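Local atomic coordinates of PTS-dependent dihydroxyacetone kinase, ADP-binding subunit DhaL (Lactococcus lactis subsp. lactis, PDB entry 3CR3), a protein that binds ADP with magnesium, takes a phosphoryl group onto it from DhaM to form ATP, and passes that group to dihydroxyacetone bound to DhaK. Residues G12-N15 / E16-E20. Sequence-based numbering, arbitrary orientation.
Sequences GKFN and EKIQE
Ile18 lays its CG1 branch over one face of the Phe14 ring, displaced toward the rim where CE1 and CZ lie. Ile18 CG1 stands 3.8 Å from the centroid of the Phe14 ring and near the ring normal, a CH-pi contact between residues one helical turn apart, and Ile18 CD1 comes within 3.7 Å of Phe14 CE1. The ring reaches this place because CG of Phe14 is anti to its backbone N (chi1 175°), which swings the ring forward along the helix toward Ile18. Both residues are buried and apolar, as suits the inward side of the helix: Phe14 also packs on Met41 and Met45 of helix 37-54 and on Leu183 and Thr186 of helix 175-191.

The next pair, Asn15 and Gln19, is polar. Gln19 NE2 donates to Asn15 OD1 at 2.9 Å, an almost straight bond (178°) with the acceptor in the plane of the Gln19 amide, although the two amide planes are turned 70° apart. With CG beside its own backbone N and the chain bent at chi2, Gln19 turns its amide back toward Asn15. NE2 also bonds to Ala42 O, so two acceptors hold the amide in place and tie it to helix 37-54; two neutral amides suit this partly exposed seam.

On the open side, Glu16 CG passes 3.4 Å from Gly12 O, and a charged carboxylate suits this exposed position. Lys17 lies along helix 175-191, its long aliphatic chain packing on Thr186 while its ammonium group reaches Glu185 in a salt bridge. Successive i to i+4 backbone bonds, among them Ile18 N to Phe14 O at 2.9 Å, fix the spacing of each pair.

That spacing marks an alpha-helix, and the split between buried Phe14 and Ile18 and exposed Glu16 makes helix 4-20 amphipathic, packed within the all-helical DhaL domain with the side chain of Ile18 about 10 Å from the bound ADP.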
# COMPACT_ATOMS: atom_id res chain seq x y z
N GLY A 12 3.91 -36.98 -15.80
CA GLY A 12 4.58 -37.73 -14.73
C GLY A 12 6.07 -37.45 -14.73
O GLY A 12 6.65 -37.19 -13.68
N LYS A 13 6.68 -37.52 -15.92
CA LYS A 13 8.10 -37.20 -16.09
C LYS A 13 8.41 -35.75 -15.75
O LYS A 13 9.45 -35.46 -15.17
CB LYS A 13 8.58 -37.50 -17.51
CG LYS A 13 8.75 -38.99 -17.80
CD LYS A 13 9.31 -39.18 -19.20
CE LYS A 13 9.58 -40.66 -19.47
NZ LYS A 13 10.62 -41.20 -18.54
N PHE A 14 7.50 -34.84 -16.13
CA PHE A 14 7.60 -33.42 -15.75
C PHE A 14 7.53 -33.24 -14.23
O PHE A 14 8.40 -32.60 -13.64
CB PHE A 14 6.51 -32.59 -16.46
CG PHE A 14 6.48 -31.15 -16.03
CD1 PHE A 14 7.61 -30.32 -16.19
CD2 PHE A 14 5.33 -30.60 -15.49
CE1 PHE A 14 7.57 -28.99 -15.79
CE2 PHE A 14 5.28 -29.26 -15.10
CZ PHE A 14 6.39 -28.45 -15.24
N ASN A 15 6.52 -33.83 -13.58
CA ASN A 15 6.47 -33.84 -12.11
C ASN A 15 7.77 -34.33 -11.49
O ASN A 15 8.23 -33.76 -10.50
CB ASN A 15 5.29 -34.68 -11.62
CG ASN A 15 5.18 -34.70 -10.10
OD1 ASN A 15 5.19 -33.66 -9.44
ND2 ASN A 15 5.04 -35.90 -9.53
N GLU A 16 8.37 -35.38 -12.07
CA GLU A 16 9.64 -35.93 -11.59
C GLU A 16 10.80 -34.93 -11.69
O GLU A 16 11.56 -34.77 -10.76
CB GLU A 16 10.01 -37.22 -12.33
CG GLU A 16 9.24 -38.46 -11.89
CD GLU A 16 9.38 -39.63 -12.86
OE1 GLU A 16 10.43 -39.73 -13.55
OE2 GLU A 16 8.45 -40.46 -12.93
N LYS A 17 10.93 -34.26 -12.84
CA LYS A 17 11.93 -33.20 -13.01
C LYS A 17 11.71 -32.07 -12.02
O LYS A 17 12.67 -31.48 -11.51
CB LYS A 17 11.87 -32.64 -14.42
CG LYS A 17 12.41 -33.56 -15.49
CD LYS A 17 13.92 -33.57 -15.49
CE LYS A 17 14.48 -34.29 -16.69
NZ LYS A 17 15.95 -34.06 -16.82
N ILE A 18 10.44 -31.75 -11.76
CA ILE A 18 10.06 -30.67 -10.85
C ILE A 18 10.44 -31.01 -9.40
O ILE A 18 11.06 -30.20 -8.72
CB ILE A 18 8.54 -30.35 -10.96
CG1 ILE A 18 8.23 -29.59 -12.26
CG2 ILE A 18 8.06 -29.58 -9.74
CD1 ILE A 18 8.93 -28.25 -12.41
N GLN A 19 10.05 -32.20 -8.95
CA GLN A 19 10.41 -32.68 -7.60
C GLN A 19 11.91 -32.80 -7.41
O GLN A 19 12.44 -32.41 -6.37
CB GLN A 19 9.75 -34.04 -7.30
CG GLN A 19 8.23 -34.06 -7.45
CD GLN A 19 7.52 -33.07 -6.55
OE1 GLN A 19 8.04 -32.70 -5.50
NE2 GLN A 19 6.33 -32.66 -6.94
N GLU A 20 12.60 -33.33 -8.42
CA GLU A 20 14.06 -33.48 -8.37
C GLU A 20 14.77 -32.14 -8.22
O GLU A 20 15.70 -32.01 -7.42
CB GLU A 20 14.57 -34.23 -9.60
CG GLU A 20 14.29 -35.75 -9.61
CD GLU A 20 14.79 -36.46 -10.86
OE1 GLU A 20 15.19 -35.78 -11.84
OE2 GLU A 20 14.80 -37.72 -10.87